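Local coordinates for protein Sodium/sialic acid symporter SiaT (Proteus mirabilis, PDB 5NV9) that uses the sodium gradient to drive uptake of the sialic acid N-acetylneuraminic acid across the bacterial inner membrane, at residues 121-135 and 347-359. Sequence-based numbering, arbitrary orientation. Where two conformers were deposited one is given.
Sequences RLFASLSFMLFHIGR and SLNSISSCFNSDI. With SLB (N-acetyl-beta-neuraminic acid), chain D.
R121 and D358 form a salt bridge at the cytoplasmic end of two helix segments running roughly antiparallel, on transmembrane helices 118-151 and 328-361 of the LeuT fold; the segment axes approach to 9.5 Å. The arginine, extended with CG anti to its own N (chi1 159°), presents its NE-NH2 edge to a single oxygen: NE lies 2.8 Å and NH2 3.1 Å from D358 OD1, the NE bond being the straighter. Both bonds lie close to the guanidinium plane, which stands almost perpendicular (87°) to the carboxylate. S125 OG donates to the other oxygen, D358 OD2, at 2.7 Å, and S107 also bonds OD2. E113 pairs with R121 NH1, E110 takes S357 OG, and a water joins R121 NH2 to S357 O.

The middle is largely apolar. The selenomethionine M129 is a knob among I351, C354, F355 and I359; its bend at chi3 (-79°) carries CE to 3.8 Å from I359 CG1. In return, I351 is a knob among F128, M129, H132 and I133, with CD1 against H132 CB. Beside them C354 SG meets the F128 ring obliquely, 3.7 Å from CD2, and S350 CB packs near CZ. L122 CD2 lies against I359 CD1 near the ionic end.

Toward the substrate, H132 ND1 and S347 OG share a hydrogen bond of 2.8 Å, the hydroxyl lying at the ring edge. A second water links S347 OG to R135 NE, while R135 NH1 donates to O1B of the sialic acid carboxylate at 3.1 Å.

Ionic at one end and largely apolar in the middle, the contact reaches the substrate through a hydrogen-bonded chain from H132 through S347 and water to R135. S347 is thus placed as a second-shell residue that, through the water, may help to orient the guanidinium of R135, whose side chain also lies near that of S343, a sodium ligand.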
ATOM      1  N   ARG A 121      -6.598  13.776 -15.948  1.00 20.47           N
ATOM      2  CA  ARG A 121      -6.983  12.390 -15.720  1.00 21.85           C
ATOM      3  C   ARG A 121      -5.874  11.447 -16.151  1.00 21.34           C
ATOM      4  O   ARG A 121      -5.470  10.609 -15.376  1.00 20.74           O
ATOM      5  CB  ARG A 121      -8.300  12.084 -16.416  1.00 23.30           C
ATOM      6  CG  ARG A 121      -8.584  10.627 -16.684  1.00 24.19           C
ATOM      7  CD  ARG A 121      -9.986  10.514 -17.211  1.00 23.71           C
ATOM      8  NE  ARG A 121     -10.396   9.125 -17.291  1.00 22.57           N
ATOM      9  CZ  ARG A 121     -11.509   8.687 -17.903  1.00 24.29           C
ATOM     10  NH1 ARG A 121     -12.337   9.502 -18.510  1.00 23.31           N
ATOM     11  NH2 ARG A 121     -11.811   7.411 -17.870  1.00 24.51           N
ATOM     12  N   LEU A 122      -5.355  11.622 -17.371  1.00 23.12           N
ATOM     13  CA  LEU A 122      -4.324  10.773 -17.895  1.00 22.36           C
ATOM     14  C   LEU A 122      -2.964  10.889 -17.228  1.00 24.65           C
ATOM     15  O   LEU A 122      -2.203   9.854 -17.100  1.00 25.07           O
ATOM     16  CB  LEU A 122      -4.165  11.020 -19.391  1.00 24.83           C
ATOM     17  CG  LEU A 122      -5.284  10.465 -20.266  1.00 28.05           C
ATOM     18  CD1 LEU A 122      -5.131  10.971 -21.680  1.00 33.52           C
ATOM     19  CD2 LEU A 122      -5.241   8.954 -20.257  1.00 30.21           C
ATOM     20  N   PHE A 123      -2.608  12.105 -16.819  1.00 21.33           N
ATOM     21  CA  PHE A 123      -1.367  12.267 -16.106  1.00 21.94           C
ATOM     22  C   PHE A 123      -1.445  11.429 -14.820  1.00 23.86           C
ATOM     23  O   PHE A 123      -0.498  10.678 -14.517  1.00 24.44           O
ATOM     24  CB  PHE A 123      -1.020  13.697 -15.782  1.00 20.60           C
ATOM     25  CG  PHE A 123       0.046  13.839 -14.730  1.00 19.10           C
ATOM     26  CD1 PHE A 123       1.377  13.690 -15.045  1.00 20.39           C
ATOM     27  CD2 PHE A 123      -0.296  14.134 -13.418  1.00 20.01           C
ATOM     28  CE1 PHE A 123       2.357  13.820 -14.083  1.00 20.96           C
ATOM     29  CE2 PHE A 123       0.664  14.212 -12.410  1.00 19.78           C
ATOM     30  CZ  PHE A 123       2.002  14.090 -12.755  1.00 21.41           C
ATOM     31  N   ALA A 124      -2.562  11.528 -14.108  1.00 23.71           N
ATOM     32  CA  ALA A 124      -2.733  10.821 -12.829  1.00 24.20           C
ATOM     33  C   ALA A 124      -2.802   9.301 -12.976  1.00 24.73           C
ATOM     34  O   ALA A 124      -2.203   8.600 -12.187  1.00 24.18           O
ATOM     35  CB  ALA A 124      -3.953  11.362 -12.046  1.00 23.81           C
ATOM     36  N   SER A 125      -3.563   8.823 -13.975  1.00 22.76           N
ATOM     37  CA  SER A 125      -3.729   7.430 -14.252  1.00 21.96           C
ATOM     38  C   SER A 125      -2.398   6.727 -14.658  1.00 22.95           C
ATOM     39  O   SER A 125      -2.070   5.643 -14.153  1.00 21.08           O
ATOM     40  CB  SER A 125      -4.750   7.286 -15.376  1.00 23.81           C
ATOM     41  OG  SER A 125      -5.088   5.953 -15.573  1.00 27.92           O
ATOM     42  N   LEU A 126      -1.628   7.345 -15.555  1.00 22.44           N
ATOM     43  CA  LEU A 126      -0.328   6.830 -15.961  1.00 23.47           C
ATOM     44  C   LEU A 126       0.654   6.844 -14.788  1.00 23.80           C
ATOM     45  O   LEU A 126       1.434   5.888 -14.615  1.00 27.70           O
ATOM     46  CB  LEU A 126       0.216   7.625 -17.154  1.00 27.02           C
ATOM     47  CG  LEU A 126      -0.630   7.469 -18.414  1.00 30.90           C
ATOM     48  CD1 LEU A 126      -0.256   8.514 -19.425  1.00 33.17           C
ATOM     49  CD2 LEU A 126      -0.488   6.083 -19.045  1.00 34.64           C
ATOM     50  N   SER A 127       0.613   7.865 -13.938  1.00 24.33           N
ATOM     51  CA  SER A 127       1.494   7.898 -12.781  0.79 25.52           C
ATOM     52  C   SER A 127       1.125   6.749 -11.789  1.00 26.01           C
ATOM     53  O   SER A 127       2.009   6.113 -11.210  1.00 23.54           O
ATOM     54  CB  SER A 127       1.404   9.224 -12.048  0.79 27.05           C
ATOM     55  OG  SER A 127       1.906  10.291 -12.821  0.79 28.85           O
ATOM     56  N   PHE A 128      -0.182   6.508 -11.604  1.00 24.51           N
ATOM     57  CA  PHE A 128      -0.655   5.436 -10.762  1.00 23.81           C
ATOM     58  C   PHE A 128      -0.156   4.112 -11.288  1.00 23.70           C
ATOM     59  O   PHE A 128       0.450   3.338 -10.542  1.00 26.56           O
ATOM     60  CB  PHE A 128      -2.192   5.398 -10.550  1.00 23.70           C
ATOM     61  CG  PHE A 128      -2.644   4.171  -9.821  1.00 22.54           C
ATOM     62  CD1 PHE A 128      -2.657   4.129  -8.428  1.00 21.80           C
ATOM     63  CD2 PHE A 128      -2.944   3.022 -10.511  1.00 22.80           C
ATOM     64  CE1 PHE A 128      -2.999   2.973  -7.753  1.00 22.71           C
ATOM     65  CE2 PHE A 128      -3.284   1.843  -9.827  1.00 24.52           C
ATOM     66  CZ  PHE A 128      -3.341   1.825  -8.454  1.00 23.27           C
HETATM   67  N   MSE A 129      -0.452   3.835 -12.550  1.00 24.88           N
HETATM   68  CA  MSE A 129      -0.166   2.533 -13.153  1.00 24.63           C
HETATM   69  C   MSE A 129       1.325   2.237 -13.083  1.00 26.34           C
HETATM   70  O   MSE A 129       1.729   1.149 -12.676  1.00 24.92           O
HETATM   71  CB  MSE A 129      -0.701   2.501 -14.555  1.00 22.91           C
HETATM   72  CG  MSE A 129      -2.196   2.431 -14.499  1.00 24.85           C
HETATM   73 SE   MSE A 129      -2.889   2.062 -16.311  1.00 34.45          SE
HETATM   74  CE  MSE A 129      -2.729   3.900 -16.983  1.00 28.73           C
ATOM     75  N   LEU A 130       2.156   3.206 -13.445  1.00 23.68           N
ATOM     76  CA  LEU A 130       3.607   3.036 -13.355  1.00 25.78           C
ATOM     77  C   LEU A 130       4.097   2.913 -11.926  1.00 24.18           C
ATOM     78  O   LEU A 130       4.975   2.115 -11.681  1.00 26.65           O
ATOM     79  CB  LEU A 130       4.347   4.172 -14.059  1.00 27.40           C
ATOM     80  CG  LEU A 130       4.105   4.193 -15.565  1.00 33.75           C
ATOM     81  CD1 LEU A 130       4.599   5.501 -16.176  1.00 37.60           C
ATOM     82  CD2 LEU A 130       4.748   2.974 -16.220  1.00 35.23           C
ATOM     83  N   PHE A 131       3.544   3.668 -10.984  1.00 23.88           N
ATOM     84  CA  PHE A 131       3.988   3.563  -9.603  1.00 24.40           C
ATOM     85  C   PHE A 131       3.710   2.150  -9.070  1.00 25.32           C
ATOM     86  O   PHE A 131       4.581   1.498  -8.458  1.00 26.35           O
ATOM     87  CB  PHE A 131       3.371   4.591  -8.651  1.00 25.52           C
ATOM     88  CG  PHE A 131       3.889   4.445  -7.240  1.00 28.82           C
ATOM     89  CD1 PHE A 131       5.194   4.823  -6.923  1.00 33.29           C
ATOM     90  CD2 PHE A 131       3.125   3.802  -6.232  1.00 32.68           C
ATOM     91  CE1 PHE A 131       5.707   4.634  -5.620  1.00 37.34           C
ATOM     92  CE2 PHE A 131       3.632   3.600  -4.933  1.00 32.97           C
ATOM     93  CZ  PHE A 131       4.917   4.016  -4.623  1.00 35.63           C
ATOM     94  N   HIS A 132       2.523   1.650  -9.351  1.00 21.69           N
ATOM     95  CA  HIS A 132       2.125   0.334  -8.849  1.00 21.87           C
ATOM     96  C   HIS A 132       2.796  -0.866  -9.490  1.00 23.44           C
ATOM     97  O   HIS A 132       2.960  -1.910  -8.818  1.00 23.99           O
ATOM     98  CB  HIS A 132       0.607   0.231  -8.790  1.00 22.73           C
ATOM     99  CG  HIS A 132       0.082   0.929  -7.591  1.00 20.94           C
ATOM    100  ND1 HIS A 132      -0.357   0.251  -6.481  1.00 20.87           N
ATOM    101  CD2 HIS A 132       0.141   2.223  -7.247  1.00 21.58           C
ATOM    102  CE1 HIS A 132      -0.646   1.108  -5.530  1.00 22.20           C
ATOM    103  NE2 HIS A 132      -0.367   2.320  -5.973  1.00 24.45           N
ATOM    104  N   ILE A 133       3.195  -0.735 -10.744  1.00 22.28           N
ATOM    105  CA  ILE A 133       4.134  -1.704 -11.289  1.00 25.29           C
ATOM    106  C   ILE A 133       5.421  -1.797 -10.456  1.00 26.77           C
ATOM    107  O   ILE A 133       5.887  -2.920 -10.141  1.00 27.76           O
ATOM    108  CB  ILE A 133       4.465  -1.403 -12.728  1.00 28.18           C
ATOM    109  CG1 ILE A 133       3.201  -1.537 -13.589  1.00 31.12           C
ATOM    110  CG2 ILE A 133       5.572  -2.341 -13.234  1.00 29.64           C
ATOM    111  CD1 ILE A 133       2.911  -2.951 -14.015  1.00 35.56           C
ATOM    112  N   GLY A 134       5.979  -0.644 -10.071  1.00 26.27           N
ATOM    113  CA  GLY A 134       7.059  -0.615  -9.115  1.00 26.72           C
ATOM    114  C   GLY A 134       6.731  -1.167  -7.718  1.00 26.69           C
ATOM    115  O   GLY A 134       7.547  -1.878  -7.124  1.00 25.23           O
ATOM    116  N   ARG A 135       5.570  -0.820  -7.162  1.00 23.55           N
ATOM    117  CA  ARG A 135       5.259  -1.234  -5.802  1.00 28.08           C
ATOM    118  C   ARG A 135       5.199  -2.778  -5.697  1.00 27.47           C
ATOM    119  O   ARG A 135       5.709  -3.348  -4.708  1.00 25.93           O
ATOM    120  CB  ARG A 135       3.972  -0.537  -5.290  1.00 27.52           C
ATOM    121  CG  ARG A 135       3.428  -1.032  -3.962  1.00 26.56           C
ATOM    122  CD  ARG A 135       2.172  -0.266  -3.606  1.00 24.94           C
ATOM    123  NE  ARG A 135       1.354  -0.871  -2.562  1.00 24.06           N
ATOM    124  CZ  ARG A 135       1.669  -0.891  -1.283  1.00 24.43           C
ATOM    125  NH1 ARG A 135       2.805  -0.305  -0.868  1.00 24.40           N
ATOM    126  NH2 ARG A 135       0.850  -1.512  -0.404  1.00 22.96           N
ATOM    127  N   SER A 347      -3.021  -4.163  -6.212  1.00 20.54           N
ATOM    128  CA  SER A 347      -2.302  -3.307  -7.124  1.00 19.89           C
ATOM    129  C   SER A 347      -2.523  -3.807  -8.576  1.00 20.46           C
ATOM    130  O   SER A 347      -2.729  -2.986  -9.484  1.00 18.14           O
ATOM    131  CB  SER A 347      -0.782  -3.285  -6.816  1.00 19.92           C
ATOM    132  OG  SER A 347      -0.415  -2.423  -5.735  1.00 21.10           O
ATOM    133  N   LEU A 348      -2.501  -5.126  -8.806  1.00 19.73           N
ATOM    134  CA  LEU A 348      -2.768  -5.667 -10.181  1.00 20.77           C
ATOM    135  C   LEU A 348      -4.192  -5.386 -10.688  1.00 21.63           C
ATOM    136  O   LEU A 348      -4.397  -4.885 -11.828  1.00 21.37           O
ATOM    137  CB  LEU A 348      -2.512  -7.150 -10.278  1.00 22.04           C
ATOM    138  CG  LEU A 348      -1.063  -7.671 -10.120  1.00 22.76           C
ATOM    139  CD1 LEU A 348      -1.061  -9.217 -10.132  1.00 25.25           C
ATOM    140  CD2 LEU A 348      -0.115  -7.138 -11.146  1.00 24.35           C
ATOM    141  N   ASN A 349      -5.170  -5.653  -9.852  1.00 20.65           N
ATOM    142  CA  ASN A 349      -6.532  -5.318 -10.207  1.00 21.60           C
ATOM    143  C   ASN A 349      -6.763  -3.809 -10.452  1.00 19.14           C
ATOM    144  O   ASN A 349      -7.475  -3.436 -11.393  1.00 18.29           O
ATOM    145  CB  ASN A 349      -7.512  -5.835  -9.185  1.00 22.46           C
ATOM    146  CG  ASN A 349      -8.955  -5.577  -9.593  1.00 23.38           C
ATOM    147  OD1 ASN A 349      -9.490  -4.551  -9.239  1.00 25.75           O
ATOM    148  ND2 ASN A 349      -9.610  -6.541 -10.241  1.00 21.73           N
ATOM    149  N   SER A 350      -6.161  -2.958  -9.624  1.00 18.41           N
ATOM    150  CA  SER A 350      -6.324  -1.505  -9.790  1.00 18.09           C
ATOM    151  C   SER A 350      -5.666  -1.030 -10.993  1.00 18.27           C
ATOM    152  O   SER A 350      -6.152  -0.080 -11.613  1.00 23.54           O
ATOM    153  CB  SER A 350      -5.832  -0.755  -8.578  1.00 19.53           C
ATOM    154  OG  SER A 350      -6.684  -1.093  -7.493  1.00 20.98           O
ATOM    155  N   ILE A 351      -4.485  -1.577 -11.284  1.00 19.89           N
ATOM    156  CA  ILE A 351      -3.784  -1.271 -12.552  1.00 19.08           C
ATOM    157  C   ILE A 351      -4.667  -1.574 -13.718  1.00 20.68           C
ATOM    158  O   ILE A 351      -4.878  -0.722 -14.607  1.00 24.26           O
ATOM    159  CB  ILE A 351      -2.466  -1.977 -12.704  1.00 19.13           C
ATOM    160  CG1 ILE A 351      -1.434  -1.360 -11.797  1.00 20.51           C
ATOM    161  CG2 ILE A 351      -1.953  -1.871 -14.150  1.00 21.16           C
ATOM    162  CD1 ILE A 351      -0.259  -2.282 -11.474  1.00 23.52           C
ATOM    163  N   SER A 352      -5.219  -2.764 -13.744  1.00 20.32           N
ATOM    164  CA  SER A 352      -6.191  -3.123 -14.807  1.00 18.88           C
ATOM    165  C   SER A 352      -7.447  -2.300 -14.800  1.00 19.06           C
ATOM    166  O   SER A 352      -7.928  -2.019 -15.873  1.00 19.96           O
ATOM    167  CB  SER A 352      -6.543  -4.570 -14.778  1.00 19.48           C
ATOM    168  OG  SER A 352      -7.445  -4.897 -15.821  1.00 21.37           O
ATOM    169  N   SER A 353      -7.990  -1.863 -13.641  1.00 19.55           N
ATOM    170  CA  SER A 353      -9.161  -1.014 -13.671  1.00 21.47           C
ATOM    171  C   SER A 353      -8.865   0.389 -14.360  1.00 24.84           C
ATOM    172  O   SER A 353      -9.690   0.899 -15.128  1.00 22.13           O
ATOM    173  CB  SER A 353      -9.731  -0.793 -12.250  1.00 23.19           C
ATOM    174  OG  SER A 353      -8.888   0.110 -11.490  1.00 25.02           O
ATOM    175  N   CYS A 354      -7.727   0.995 -14.002  1.00 23.07           N
ATOM    176  CA  CYS A 354      -7.252   2.232 -14.614  1.00 22.16           C
ATOM    177  C   CYS A 354      -7.013   2.052 -16.097  1.00 22.66           C
ATOM    178  O   CYS A 354      -7.442   2.886 -16.918  1.00 27.00           O
ATOM    179  CB  CYS A 354      -5.945   2.671 -13.934  1.00 21.29           C
ATOM    180  SG  CYS A 354      -6.208   3.278 -12.248  1.00 26.61           S
ATOM    181  N   PHE A 355      -6.325   0.978 -16.483  1.00 20.45           N
ATOM    182  CA  PHE A 355      -6.132   0.787 -17.898  1.00 21.07           C
ATOM    183  C   PHE A 355      -7.491   0.709 -18.644  1.00 23.66           C
ATOM    184  O   PHE A 355      -7.664   1.347 -19.693  1.00 23.05           O
ATOM    185  CB  PHE A 355      -5.284  -0.417 -18.173  1.00 20.69           C
ATOM    186  CG  PHE A 355      -4.896  -0.560 -19.616  1.00 23.56           C
ATOM    187  CD1 PHE A 355      -5.740  -1.165 -20.494  1.00 24.42           C
ATOM    188  CD2 PHE A 355      -3.681  -0.047 -20.084  1.00 26.81           C
ATOM    189  CE1 PHE A 355      -5.372  -1.351 -21.827  1.00 27.68           C
ATOM    190  CE2 PHE A 355      -3.326  -0.188 -21.414  1.00 27.96           C
ATOM    191  CZ  PHE A 355      -4.189  -0.834 -22.289  1.00 27.52           C
ATOM    192  N   ASN A 356      -8.437  -0.062 -18.092  1.00 22.57           N
ATOM    193  CA  ASN A 356      -9.727  -0.342 -18.705  1.00 24.58           C
ATOM    194  C   ASN A 356     -10.563   0.943 -18.964  1.00 25.46           C
ATOM    195  O   ASN A 356     -11.135   1.151 -20.068  1.00 23.04           O
ATOM    196  CB  ASN A 356     -10.533  -1.323 -17.843  1.00 25.95           C
ATOM    197  CG  ASN A 356     -11.448  -2.231 -18.656  1.00 27.65           C
ATOM    198  OD1 ASN A 356     -12.636  -1.943 -18.851  1.00 27.67           O
ATOM    199  ND2 ASN A 356     -10.875  -3.307 -19.189  1.00 27.71           N
ATOM    200  N   SER A 357     -10.625   1.793 -17.937  1.00 23.81           N
ATOM    201  CA  SER A 357     -11.431   2.988 -17.975  1.00 23.26           C
ATOM    202  C   SER A 357     -10.686   4.140 -18.666  1.00 23.18           C
ATOM    203  O   SER A 357     -11.212   4.698 -19.627  1.00 21.97           O
ATOM    204  CB  SER A 357     -11.872   3.407 -16.556  1.00 23.76           C
ATOM    205  OG  SER A 357     -12.581   4.670 -16.599  1.00 24.72           O
ATOM    206  N   ASP A 358      -9.473   4.459 -18.156  1.00 24.88           N
ATOM    207  CA  ASP A 358      -8.736   5.669 -18.498  1.00 21.45           C
ATOM    208  C   ASP A 358      -8.006   5.534 -19.836  1.00 24.14           C
ATOM    209  O   ASP A 358      -7.744   6.540 -20.484  1.00 23.25           O
ATOM    210  CB  ASP A 358      -7.698   6.054 -17.437  1.00 22.31           C
ATOM    211  CG  ASP A 358      -8.314   6.263 -16.054  1.00 22.41           C
ATOM    212  OD1 ASP A 358      -9.418   6.810 -16.005  1.00 21.28           O
ATOM    213  OD2 ASP A 358      -7.718   5.855 -15.031  1.00 22.81           O
ATOM    214  N   ILE A 359      -7.682   4.311 -20.250  1.00 23.77           N
ATOM    215  CA  ILE A 359      -6.942   4.110 -21.482  1.00 23.90           C
ATOM    216  C   ILE A 359      -7.865   3.499 -22.566  1.00 26.00           C
ATOM    217  O   ILE A 359      -8.228   4.169 -23.576  1.00 24.74           O
ATOM    218  CB  ILE A 359      -5.667   3.305 -21.231  1.00 23.64           C
ATOM    219  CG1 ILE A 359      -4.796   3.956 -20.134  1.00 25.06           C
ATOM    220  CG2 ILE A 359      -4.829   3.178 -22.492  1.00 24.16           C
ATOM    221  CD1 ILE A 359      -4.352   5.366 -20.414  1.00 23.69           C
TER
HETATM  222  C1  SLB D 503       3.149  -0.728   3.320  1.00 27.24           C
HETATM  223  C2  SLB D 503       2.670   0.657   3.654  1.00 25.15           C
HETATM  224  C3  SLB D 503       3.862   1.581   3.751  1.00 24.67           C
HETATM  225  C4  SLB D 503       3.489   2.976   4.300  1.00 25.99           C
HETATM  226  C5  SLB D 503       2.877   2.722   5.678  1.00 26.42           C
HETATM  227  C6  SLB D 503       1.663   1.779   5.548  1.00 26.08           C
HETATM  228  C7  SLB D 503       0.975   1.431   6.875  1.00 24.20           C
HETATM  229  C8  SLB D 503      -0.185   0.492   6.671  1.00 22.85           C
HETATM  230  C9  SLB D 503      -0.970   0.279   7.965  1.00 24.83           C
HETATM  231  C10 SLB D 503       2.953   4.401   7.485  1.00 28.16           C
HETATM  232  C11 SLB D 503       2.152   5.514   8.110  1.00 31.60           C
HETATM  233  N5  SLB D 503       2.460   3.982   6.311  1.00 27.84           N
HETATM  234  O1A SLB D 503       3.370  -1.540   4.284  1.00 24.48           O
HETATM  235  O1B SLB D 503       3.364  -1.014   2.081  1.00 29.61           O
HETATM  236  O2  SLB D 503       1.735   1.147   2.651  1.00 24.77           O
HETATM  237  O4  SLB D 503       4.676   3.831   4.435  1.00 24.67           O
HETATM  238  O6  SLB D 503       2.061   0.545   4.957  1.00 27.94           O
HETATM  239  O7  SLB D 503       1.883   0.767   7.761  1.00 23.82           O
HETATM  240  O8  SLB D 503      -1.051   1.000   5.662  1.00 25.09           O
HETATM  241  O9  SLB D 503      -1.614   1.495   8.423  1.00 27.58           O
HETATM  242  O10 SLB D 503       3.938   3.885   8.040  1.00 26.82           O
HETATM  243  O   HOH W   1     -13.716   5.869 -19.642  1.00 34.81           O
HETATM  244  O   HOH W   2      -1.252  -2.164  -2.956  1.00 25.01           O